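Melibiose/raffinose/stachyose-binding protein MelE (Bacillus subtilis subsp. subtilis str. 168, PDB 4R6H) binds melibiose, raffinose and stachyose and serves as the solute-binding component of the MelEDC-MsmX ABC transporter that imports these sugars into the cell. Local coordinates at residues P89-T94 with Y309-W314; T36-M41 with S67-G72; K227-S232 with A400-S405; A195-Q200 with S232-Q237. All blocks are in the same frame, centred on the assembly; numbering follows the deposited sequence. Where two conformers were deposited one is given.

Interaction 1. Residues P89-T94 with Y309-W314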
# COMPACT_ATOMS: atom_id res chain seq x y z
N PRO A 89 21.16 3.46 9.67
CA PRO A 89 20.84 4.81 10.02
C PRO A 89 20.22 4.85 11.41
O PRO A 89 19.68 3.85 11.89
CB PRO A 89 19.79 5.20 8.98
CG PRO A 89 19.80 4.12 7.95
CD PRO A 89 20.19 2.92 8.70
N ASP A 90 20.23 6.02 12.03
CA ASP A 90 19.63 6.16 13.37
C ASP A 90 18.11 5.89 13.32
O ASP A 90 17.55 5.24 14.18
CB ASP A 90 19.91 7.53 13.96
CG ASP A 90 21.41 7.84 14.04
OD1 ASP A 90 22.16 6.97 14.54
OD2 ASP A 90 21.81 8.91 13.53
N LEU A 91 17.51 6.40 12.26
CA LEU A 91 16.08 6.20 12.02
C LEU A 91 15.92 5.74 10.57
O LEU A 91 16.58 6.28 9.67
CB LEU A 91 15.33 7.50 12.21
CG LEU A 91 15.16 8.00 13.65
CD1 LEU A 91 14.83 9.49 13.70
CD2 LEU A 91 14.10 7.19 14.38
N PHE A 92 15.00 4.82 10.36
CA PHE A 92 14.78 4.29 9.02
C PHE A 92 13.32 3.89 8.84
O PHE A 92 12.59 3.64 9.76
CB PHE A 92 15.75 3.14 8.70
CG PHE A 92 15.73 2.04 9.70
CD1 PHE A 92 16.54 2.09 10.83
CD2 PHE A 92 14.87 0.98 9.56
CE1 PHE A 92 16.47 1.08 11.77
CE2 PHE A 92 14.83 -0.05 10.49
CZ PHE A 92 15.63 0.02 11.60
N ASP A 93 12.93 3.81 7.58
CA ASP A 93 11.56 3.47 7.18
C ASP A 93 11.46 1.96 6.94
O ASP A 93 12.25 1.37 6.16
CB ASP A 93 11.29 4.25 5.91
CG ASP A 93 9.82 4.24 5.44
OD1 ASP A 93 9.00 3.47 5.96
OD2 ASP A 93 9.55 5.05 4.48
N THR A 94 10.54 1.31 7.63
CA THR A 94 10.36 -0.12 7.42
C THR A 94 9.40 -0.47 6.26
O THR A 94 9.39 -1.61 5.83
CB THR A 94 9.90 -0.81 8.71
OG1 THR A 94 8.68 -0.22 9.16
CG2 THR A 94 10.94 -0.62 9.81
N TYR A 309 4.63 4.64 5.52
CA TYR A 309 5.92 5.20 5.94
C TYR A 309 6.03 5.10 7.44
O TYR A 309 5.13 5.49 8.17
CB TYR A 309 6.04 6.67 5.52
CG TYR A 309 5.84 6.91 4.06
CD1 TYR A 309 6.51 6.18 3.11
CD2 TYR A 309 4.96 7.88 3.65
CE1 TYR A 309 6.34 6.46 1.76
CE2 TYR A 309 4.77 8.15 2.32
CZ TYR A 309 5.45 7.42 1.39
OH TYR A 309 5.30 7.64 0.02
N THR A 310 7.20 4.63 7.91
CA THR A 310 7.44 4.57 9.34
C THR A 310 8.79 5.17 9.71
O THR A 310 9.62 5.42 8.84
CB THR A 310 7.42 3.13 9.90
OG1 THR A 310 8.59 2.44 9.44
CG2 THR A 310 6.16 2.36 9.47
N LEU A 311 8.93 5.44 11.00
CA LEU A 311 10.21 5.79 11.62
C LEU A 311 10.45 4.70 12.65
O LEU A 311 9.76 4.63 13.67
CB LEU A 311 10.16 7.17 12.31
CG LEU A 311 10.22 8.33 11.33
CD1 LEU A 311 9.75 9.64 11.96
CD2 LEU A 311 11.64 8.52 10.76
N ALA A 312 11.46 3.87 12.38
CA ALA A 312 11.98 2.88 13.30
C ALA A 312 13.36 3.35 13.74
O ALA A 312 14.10 3.94 12.95
CB ALA A 312 12.09 1.53 12.61
N ALA A 313 13.69 3.15 15.01
CA ALA A 313 15.01 3.54 15.53
C ALA A 313 15.87 2.31 15.56
O ALA A 313 15.45 1.21 15.93
CB ALA A 313 14.88 4.14 16.93
N TRP A 314 17.13 2.49 15.22
CA TRP A 314 18.07 1.38 15.35
C TRP A 314 18.41 1.18 16.83
O TRP A 314 18.86 2.11 17.48
CB TRP A 314 19.33 1.72 14.59
CG TRP A 314 20.39 0.64 14.64
CD1 TRP A 314 20.20 -0.70 14.81
CD2 TRP A 314 21.79 0.85 14.47
NE1 TRP A 314 21.43 -1.35 14.76
CE2 TRP A 314 22.41 -0.42 14.53
CE3 TRP A 314 22.57 1.97 14.26
CZ2 TRP A 314 23.81 -0.58 14.43
CZ3 TRP A 314 24.00 1.81 14.12
CH2 TRP A 314 24.56 0.54 14.21

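Interaction 2. Residues T36-M41 with S67-G72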
# COMPACT_ATOMS: atom_id res chain seq x y z
N THR A 36 20.87 10.61 11.44
CA THR A 36 20.64 10.15 10.10
C THR A 36 19.29 9.45 10.00
O THR A 36 18.97 8.58 10.82
CB THR A 36 21.74 9.20 9.62
OG1 THR A 36 21.90 8.14 10.56
CG2 THR A 36 23.08 9.95 9.47
N ILE A 37 18.53 9.85 8.99
CA ILE A 37 17.17 9.33 8.79
C ILE A 37 17.01 8.88 7.34
O ILE A 37 17.31 9.65 6.40
CB ILE A 37 16.11 10.40 9.04
CG1 ILE A 37 16.34 11.06 10.40
CG2 ILE A 37 14.68 9.82 8.90
CD1 ILE A 37 15.26 12.03 10.84
N TYR A 38 16.58 7.63 7.14
CA TYR A 38 16.28 7.12 5.80
C TYR A 38 14.76 7.02 5.63
O TYR A 38 14.06 6.60 6.57
CB TYR A 38 16.84 5.70 5.61
CG TYR A 38 18.24 5.55 5.03
CD1 TYR A 38 19.24 6.47 5.29
CD2 TYR A 38 18.53 4.43 4.24
CE1 TYR A 38 20.52 6.30 4.75
CE2 TYR A 38 19.78 4.25 3.68
CZ TYR A 38 20.77 5.17 3.94
OH TYR A 38 22.01 4.95 3.38
N SER A 39 14.29 7.35 4.43
CA SER A 39 12.88 7.40 4.09
C SER A 39 12.62 6.86 2.69
O SER A 39 13.40 7.19 1.77
CB SER A 39 12.36 8.84 4.22
OG SER A 39 11.00 8.94 3.76
N THR A 40 11.51 6.13 2.54
CA THR A 40 11.02 5.72 1.19
C THR A 40 10.05 6.71 0.53
O THR A 40 9.49 6.39 -0.51
CB THR A 40 10.35 4.33 1.22
OG1 THR A 40 9.09 4.35 1.92
CG2 THR A 40 11.29 3.28 1.77
N MET A 41 9.86 7.87 1.14
CA MET A 41 8.96 8.87 0.57
C MET A 41 9.43 9.25 -0.83
O MET A 41 10.61 9.31 -1.09
CB MET A 41 8.86 10.11 1.44
CG MET A 41 8.13 9.86 2.72
SD MET A 41 8.02 11.33 3.74
CE MET A 41 7.38 10.68 5.28
N SER A 67 20.15 14.65 8.98
CA SER A 67 20.58 14.24 7.64
C SER A 67 19.52 13.27 7.12
O SER A 67 19.52 12.08 7.45
CB SER A 67 21.95 13.57 7.67
OG SER A 67 22.36 13.19 6.35
N LEU A 68 18.65 13.82 6.27
CA LEU A 68 17.51 13.12 5.70
C LEU A 68 17.89 12.60 4.33
O LEU A 68 18.34 13.37 3.45
CB LEU A 68 16.32 14.08 5.55
CG LEU A 68 15.12 13.90 6.45
CD1 LEU A 68 14.14 15.04 6.16
CD2 LEU A 68 14.51 12.51 6.27
N HIS A 69 17.70 11.30 4.14
CA HIS A 69 18.01 10.62 2.89
C HIS A 69 16.76 10.01 2.30
O HIS A 69 16.02 9.29 3.00
CB HIS A 69 18.96 9.47 3.15
CG HIS A 69 20.30 9.90 3.65
ND1 HIS A 69 21.45 9.72 2.91
CD2 HIS A 69 20.68 10.49 4.81
CE1 HIS A 69 22.49 10.19 3.59
NE2 HIS A 69 22.05 10.66 4.75
N PHE A 70 16.58 10.21 1.00
CA PHE A 70 15.52 9.60 0.21
C PHE A 70 16.15 8.81 -0.95
O PHE A 70 16.16 9.28 -2.08
CB PHE A 70 14.57 10.66 -0.33
CG PHE A 70 13.95 11.52 0.74
CD1 PHE A 70 12.88 11.07 1.48
CD2 PHE A 70 14.42 12.81 0.98
CE1 PHE A 70 12.29 11.87 2.44
CE2 PHE A 70 13.83 13.61 1.98
CZ PHE A 70 12.78 13.12 2.72
N PRO A 71 16.65 7.60 -0.66
CA PRO A 71 17.40 6.80 -1.65
C PRO A 71 16.59 6.32 -2.86
O PRO A 71 17.18 5.77 -3.80
CB PRO A 71 17.85 5.57 -0.85
CG PRO A 71 17.76 5.94 0.56
CD PRO A 71 16.67 6.96 0.67
N GLY A 72 15.27 6.45 -2.84
CA GLY A 72 14.43 5.97 -3.94
C GLY A 72 14.63 4.50 -4.25
O GLY A 72 14.52 3.64 -3.37
O HOH W 1 13.32 7.48 -1.00

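Interaction 3. Residues K227-S232 with A400-S405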
# COMPACT_ATOMS: atom_id res chain seq x y z
N LYS A 227 -4.81 -22.82 -6.01
CA LYS A 227 -5.79 -22.00 -5.31
C LYS A 227 -5.75 -20.52 -5.75
O LYS A 227 -6.66 -19.76 -5.45
CB LYS A 227 -5.56 -22.11 -3.79
CG LYS A 227 -5.83 -23.51 -3.27
CD LYS A 227 -5.60 -23.68 -1.79
CE LYS A 227 -6.32 -24.93 -1.29
NZ LYS A 227 -5.38 -25.81 -0.55
N PHE A 228 -4.70 -20.14 -6.44
CA PHE A 228 -4.51 -18.77 -6.90
C PHE A 228 -5.14 -18.59 -8.29
O PHE A 228 -5.33 -17.45 -8.73
CB PHE A 228 -3.02 -18.45 -6.98
CG PHE A 228 -2.67 -16.98 -6.87
CD1 PHE A 228 -2.58 -16.42 -5.62
CD2 PHE A 228 -2.39 -16.20 -8.00
CE1 PHE A 228 -2.22 -15.09 -5.48
CE2 PHE A 228 -2.05 -14.86 -7.84
CZ PHE A 228 -1.97 -14.32 -6.59
N THR A 229 -5.42 -19.68 -9.01
CA THR A 229 -5.85 -19.57 -10.40
C THR A 229 -7.09 -18.74 -10.62
O THR A 229 -7.25 -18.07 -11.66
CB THR A 229 -6.07 -21.01 -11.00
OG1 THR A 229 -4.88 -21.78 -10.77
CG2 THR A 229 -6.39 -20.99 -12.44
N TYR A 230 -7.95 -18.81 -9.61
CA TYR A 230 -9.16 -17.97 -9.62
C TYR A 230 -8.92 -16.51 -10.03
O TYR A 230 -9.64 -15.97 -10.87
CB TYR A 230 -9.81 -18.01 -8.23
CG TYR A 230 -10.99 -17.11 -8.05
CD1 TYR A 230 -12.24 -17.48 -8.47
CD2 TYR A 230 -10.86 -15.87 -7.42
CE1 TYR A 230 -13.35 -16.65 -8.27
CE2 TYR A 230 -11.97 -15.05 -7.24
CZ TYR A 230 -13.19 -15.43 -7.64
OH TYR A 230 -14.25 -14.58 -7.45
N LEU A 231 -7.86 -15.91 -9.48
CA LEU A 231 -7.62 -14.51 -9.84
C LEU A 231 -7.22 -14.28 -11.29
O LEU A 231 -7.56 -13.25 -11.91
CB LEU A 231 -6.56 -13.89 -8.92
CG LEU A 231 -6.96 -13.87 -7.44
CD1 LEU A 231 -5.78 -13.41 -6.62
CD2 LEU A 231 -8.19 -13.03 -7.22
N SER A 232 -6.52 -15.26 -11.86
CA SER A 232 -6.19 -15.16 -13.26
C SER A 232 -7.43 -15.39 -14.18
O SER A 232 -7.56 -14.75 -15.23
CB SER A 232 -5.10 -16.17 -13.61
OG SER A 232 -3.85 -15.78 -13.01
N ALA A 400 -1.94 -18.46 -20.44
CA ALA A 400 -3.31 -18.77 -20.02
C ALA A 400 -3.35 -18.96 -18.50
O ALA A 400 -2.34 -19.25 -17.87
CB ALA A 400 -3.76 -20.06 -20.71
N PRO A 401 -4.55 -18.78 -17.88
CA PRO A 401 -4.62 -18.86 -16.42
C PRO A 401 -4.01 -20.10 -15.77
O PRO A 401 -3.32 -19.97 -14.75
CB PRO A 401 -6.13 -18.81 -16.16
CG PRO A 401 -6.65 -17.99 -17.26
CD PRO A 401 -5.85 -18.40 -18.47
N GLN A 402 -4.27 -21.29 -16.32
CA GLN A 402 -3.70 -22.51 -15.70
C GLN A 402 -2.16 -22.53 -15.71
O GLN A 402 -1.51 -22.93 -14.73
CB GLN A 402 -4.26 -23.78 -16.37
CG GLN A 402 -5.78 -23.93 -16.31
CD GLN A 402 -6.37 -23.97 -14.88
OE1 GLN A 402 -5.70 -24.39 -13.95
NE2 GLN A 402 -7.61 -23.49 -14.72
N ASP A 403 -1.57 -22.03 -16.79
CA ASP A 403 -0.12 -21.98 -16.89
C ASP A 403 0.52 -20.93 -15.97
O ASP A 403 1.64 -21.09 -15.49
CB ASP A 403 0.28 -21.76 -18.35
CG ASP A 403 -0.23 -22.90 -19.25
OD1 ASP A 403 -0.15 -24.08 -18.81
OD2 ASP A 403 -0.73 -22.63 -20.35
N ILE A 404 -0.21 -19.86 -15.69
CA ILE A 404 0.27 -18.84 -14.75
C ILE A 404 0.49 -19.38 -13.33
O ILE A 404 1.48 -19.09 -12.67
CB ILE A 404 -0.69 -17.62 -14.76
CG1 ILE A 404 -0.51 -16.90 -16.09
CG2 ILE A 404 -0.41 -16.69 -13.58
CD1 ILE A 404 -1.58 -15.89 -16.41
N SER A 405 -0.45 -20.17 -12.83
CA SER A 405 -0.30 -20.69 -11.49
C SER A 405 0.91 -21.60 -11.39
O SER A 405 1.58 -21.63 -10.39
CB SER A 405 -1.58 -21.39 -11.04
OG SER A 405 -2.59 -20.39 -10.91
O HOH W 2 -3.18 -17.32 -10.99
O HOH W 3 -5.24 -24.28 -11.35

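Interaction 4. Residues A195-Q200 with S232-Q237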
# COMPACT_ATOMS: atom_id res chain seq x y z
N ALA A 195 0.17 -6.34 -10.96
CA ALA A 195 0.58 -6.80 -9.67
C ALA A 195 -0.34 -6.30 -8.58
O ALA A 195 -0.64 -7.02 -7.61
CB ALA A 195 2.04 -6.45 -9.37
N GLN A 196 -0.75 -5.05 -8.68
CA GLN A 196 -1.61 -4.47 -7.66
C GLN A 196 -2.95 -5.24 -7.55
O GLN A 196 -3.48 -5.46 -6.46
CB GLN A 196 -1.87 -2.99 -7.96
CG GLN A 196 -2.68 -2.33 -6.88
CD GLN A 196 -2.76 -0.82 -6.93
OE1 GLN A 196 -2.11 -0.17 -7.72
NE2 GLN A 196 -3.56 -0.26 -6.01
N TYR A 197 -3.48 -5.59 -8.72
CA TYR A 197 -4.71 -6.38 -8.79
C TYR A 197 -4.53 -7.72 -8.04
O TYR A 197 -5.34 -8.11 -7.18
CB TYR A 197 -5.13 -6.59 -10.27
CG TYR A 197 -6.09 -7.73 -10.46
CD1 TYR A 197 -7.46 -7.58 -10.19
CD2 TYR A 197 -5.62 -8.97 -10.82
CE1 TYR A 197 -8.33 -8.67 -10.31
CE2 TYR A 197 -6.46 -10.06 -10.92
CZ TYR A 197 -7.82 -9.89 -10.71
OH TYR A 197 -8.66 -10.99 -10.81
N TYR A 198 -3.50 -8.45 -8.45
CA TYR A 198 -3.25 -9.75 -7.82
C TYR A 198 -3.01 -9.62 -6.33
O TYR A 198 -3.54 -10.41 -5.54
CB TYR A 198 -2.10 -10.46 -8.47
CG TYR A 198 -2.36 -11.15 -9.80
CD1 TYR A 198 -3.24 -12.23 -9.90
CD2 TYR A 198 -1.63 -10.83 -10.93
CE1 TYR A 198 -3.43 -12.91 -11.10
CE2 TYR A 198 -1.80 -11.51 -12.11
CZ TYR A 198 -2.68 -12.57 -12.19
OH TYR A 198 -2.83 -13.22 -13.41
N ASP A 199 -2.15 -8.67 -5.95
CA ASP A 199 -1.76 -8.53 -4.56
C ASP A 199 -2.95 -8.18 -3.67
O ASP A 199 -3.15 -8.80 -2.60
CB ASP A 199 -0.64 -7.45 -4.47
CG ASP A 199 0.25 -7.60 -3.27
OD1 ASP A 199 0.31 -8.65 -2.65
OD2 ASP A 199 1.01 -6.66 -3.03
N GLN A 200 -3.76 -7.19 -4.07
CA GLN A 200 -4.87 -6.79 -3.25
C GLN A 200 -5.89 -7.91 -3.13
O GLN A 200 -6.35 -8.18 -2.04
CB GLN A 200 -5.60 -5.53 -3.75
CG GLN A 200 -4.91 -4.24 -3.42
CD GLN A 200 -5.68 -2.99 -3.83
OE1 GLN A 200 -5.08 -2.06 -4.34
NE2 GLN A 200 -6.95 -2.90 -3.46
N SER A 232 -6.52 -15.26 -11.86
CA SER A 232 -6.19 -15.16 -13.26
C SER A 232 -7.43 -15.39 -14.18
O SER A 232 -7.56 -14.75 -15.23
CB SER A 232 -5.10 -16.17 -13.61
OG SER A 232 -3.85 -15.78 -13.01
N GLU A 233 -8.28 -16.30 -13.74
CA GLU A 233 -9.55 -16.54 -14.45
C GLU A 233 -10.42 -15.29 -14.47
O GLU A 233 -10.96 -14.92 -15.52
CB GLU A 233 -10.28 -17.74 -13.89
CG GLU A 233 -9.59 -19.03 -14.31
CD GLU A 233 -10.09 -20.21 -13.56
OE1 GLU A 233 -10.25 -20.10 -12.34
OE2 GLU A 233 -10.34 -21.22 -14.20
N ILE A 234 -10.52 -14.63 -13.32
CA ILE A 234 -11.31 -13.41 -13.25
C ILE A 234 -10.73 -12.34 -14.18
O ILE A 234 -11.43 -11.67 -14.95
CB ILE A 234 -11.38 -12.89 -11.81
CG1 ILE A 234 -12.22 -13.80 -10.90
CG2 ILE A 234 -11.98 -11.47 -11.84
CD1 ILE A 234 -13.67 -14.01 -11.37
N LEU A 235 -9.41 -12.18 -14.17
CA LEU A 235 -8.77 -11.18 -15.04
C LEU A 235 -9.01 -11.48 -16.52
O LEU A 235 -9.30 -10.62 -17.30
CB LEU A 235 -7.27 -11.05 -14.71
CG LEU A 235 -6.51 -9.88 -15.35
CD1 LEU A 235 -7.22 -8.57 -15.05
CD2 LEU A 235 -5.04 -9.88 -14.88
N LYS A 236 -8.93 -12.76 -16.87
CA LYS A 236 -9.18 -13.20 -18.23
C LYS A 236 -10.65 -13.01 -18.62
O LYS A 236 -10.89 -12.57 -19.74
CB LYS A 236 -8.74 -14.66 -18.41
CG LYS A 236 -8.78 -15.09 -19.90
CD LYS A 236 -7.69 -14.36 -20.67
CE LYS A 236 -7.64 -14.80 -22.12
NZ LYS A 236 -6.52 -14.12 -22.82
N GLN A 237 -11.56 -13.29 -17.70
CA GLN A 237 -12.99 -12.95 -17.90
C GLN A 237 -13.19 -11.48 -18.19
O GLN A 237 -13.86 -11.07 -19.16
CB GLN A 237 -13.80 -13.32 -16.69
CG GLN A 237 -13.93 -14.79 -16.49
CD GLN A 237 -14.53 -15.12 -15.15
OE1 GLN A 237 -15.33 -14.33 -14.58
NE2 GLN A 237 -14.16 -16.28 -14.63

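Interaction 1. Residues P89-T94 with Y309-W314
The methyl of Ala312 sits over the ring face of Phe92, a CH-pi contact with CB 4.1 Å from the ring centroid and 23° off the normal. Phe92 CG stands between its own backbone N and carbonyl carbon (chi1 54°), which lays the ring back over the neighbouring strand; Ala312 O lies above the same face, nearer the rim. Alanine's lone methyl suits the spot, lying directly over the ring. On the other side of the sheet Leu91 CD2 packs 4.1 Å from Ala313 CB, and Leu91 CB meets Leu311 CD2; Leu91 and Ala313 also touch helix 320-331, and Leu311 packs on Ile37. Between these layers Phe92 and Ala312 form an antiparallel hydrogen-bonded pair, Phe92 N donating to Ala312 O and Ala312 N to Phe92 O, both at 2.9 Å. Strand 310-313 is the reversed strand of the type II periplasmic-binding-protein lobe, antiparallel to 91-92, which bonds through Leu91 to strand 33-38. Farther along, side chains take over one or both ends of the bonds. Thr310 N donates 2.9 Å to Asp93 OD1, arriving from 62° out of the carboxylate plane; His95 N also holds OD1, and Thr40 holds OD2, so the buried carboxylate is well supplied with donors. Thr310 OG1 donates to Thr94 OG1 at 2.7 Å, the two threonines crossing at about a right angle, and Thr94 OG1 bonds on to Glu307.

Interaction 2. Residues T36-M41 with S67-G72
The axes of strands 36-38 and 67-69 come within 4.8 Å and run parallel, 16° between their directions, and Ile37 serves both ways, its N giving to Ser67 O and its O taking from His69 N at 2.8 Å, before Ser39 N closes the ladder on His69 O. On one face Ile37 CG2 meets Leu68 CD2 at 3.8 Å, branched aliphatics pairing across the strands, Ile37 buried and Leu68 only partly so. On the other, Tyr38 leans across its neighbour: CE1 lies 3.7 Å above the His69 ring, offset toward the rim, the planes 33° apart. Helix 44-60 links the strands in a beta-alpha-beta crossover, the opening unit of this alpha/beta lobe. Past the strand ends Pro71 CG rests 4.0 Å above the plane of the Tyr38 ring, while Tyr38 OH bonds to Arg82 of helix 75-84. Replacing Tyr38 by an alanine would probably leave Pro71 and the His69 ring without the surface they lie against, and Arg82 without its phenolic partner. Where the chain leaves strand 33-38, Ser39 OG is anti to its N (chi1 174°), the rotamer that lets it accept from Met41 N at 3.1 Å in an ST turn; this oxygen stands at the edge of the Phe70 ring, 3.5 Å from CE1, which Met41 CB also touches. Gly72 N-H donates to a water that also lies 2.8 Å from Ser39 O.

Interaction 3. Residues K227-S232 with A400-S405
Thr229 carries the meeting with Ser405 and Gln402, every side-chain atom taking part. CB lies 3.5 Å from Ser405 OG. From it, OG1 turns beside the backbone N (chi1 -53°) and hydrogen-bonds Ser405 OG at 2.7 Å, either hydroxyl able to donate. OG1 is also bonded to Ser226 O and to a water at 2.6 Å, and that water donates to Gln402 OE1. The other branch, CG2, lies against the Gln402 amide, 3.6 Å from NE2, the two side chains crossing at about a right angle. Threonine suits the place because one carbon offers both a hydroxyl to the polar link and a methyl to the amide. A turn later Ser232 CB packs on Pro401 CB at 3.8 Å, and its OG, hydrogen-bonded to Tyr198 of helix 192-206, sits 3.6 Å from Ile404 CG2; a second water joins Ser232 OG and Ser405 OG. Proline fits the first turn of helix 401-420, where its missing N-H costs no helical bond. The contact therefore sets the opening turns of helices 229-240 and 401-420 side by side, with helix 383-395 closing over Phe228, Ser232 and Ile404, and helix 192-206 packed against Phe228 and Leu231.

Interaction 4. Residues A195-Q200 with S232-Q237
Tyr198 OH and Ser232 OG share a hydrogen bond of 2.8 Å, in which either could be the donor; the serine oxygen approaches at the edge of the ring, near its plane. The bond spans a helix-helix packing within the helical part of the second lobe: the axes of segments 195-200 and 232-237 come no closer than 11.3 Å and run at 135° to each other, a gap wide enough to need long side chains from at least one partner. Two successive tyrosines supply them. Tyr197 leaves with CG anti to its N (chi1 161°), whereas Tyr198 swings beside its N (chi1 -79°), and by these different first torsions both rings reach the same facing helix from adjacent positions. Tyr197 OH bonds to the carbonyl oxygen of Leu231, while also lying 3.5 Å from Ile234 CB, so the hydroxyl ends on a backbone acceptor amid aliphatic carbon. Leu235 lies alongside both tyrosines: its CB is 4.0 Å from Tyr197 CE2, its CD1 is over a face of that ring, and its CD2 approaches Tyr198. Apolar and branched, leucine suits this spot, packing on Tyr197 and making a long contact with Tyr198. Tyr198 is buried further by Val390 and Leu394 of helix 383-395, so its bond to Ser232 probably matters there. A phenylalanine in place of Tyr198 would keep the ring but is likely to leave Ser232 OG without this buried partner. The two tyrosines also brace each other, Tyr197 CD2 standing 4.0 Å above the plane of the Tyr198 ring.

The four contacts fall into two pairs on opposite sides of the chain's centre, centres 33 to 38 Å apart between pairs. Interactions 1 and 2 belong to one continuous sheet, joined by backbone bonds of Leu91 with Thr36 and Tyr38, with Asp90 and Asp93 tied to Thr36 and Thr40. Interactions 3 and 4 share helix 229-240 and Ser232, which touches helix 401-420 in one and helix 192-206 in the other. In the sheet, backbone ladders do most of the holding, almost wholly buried in interaction 1 and partly open in interaction 2. Between helices, side chains do most of the meeting: hydroxyls, waters and exposed Gln402 in interaction 3, tyrosines with aliphatic carbon in buried interaction 4.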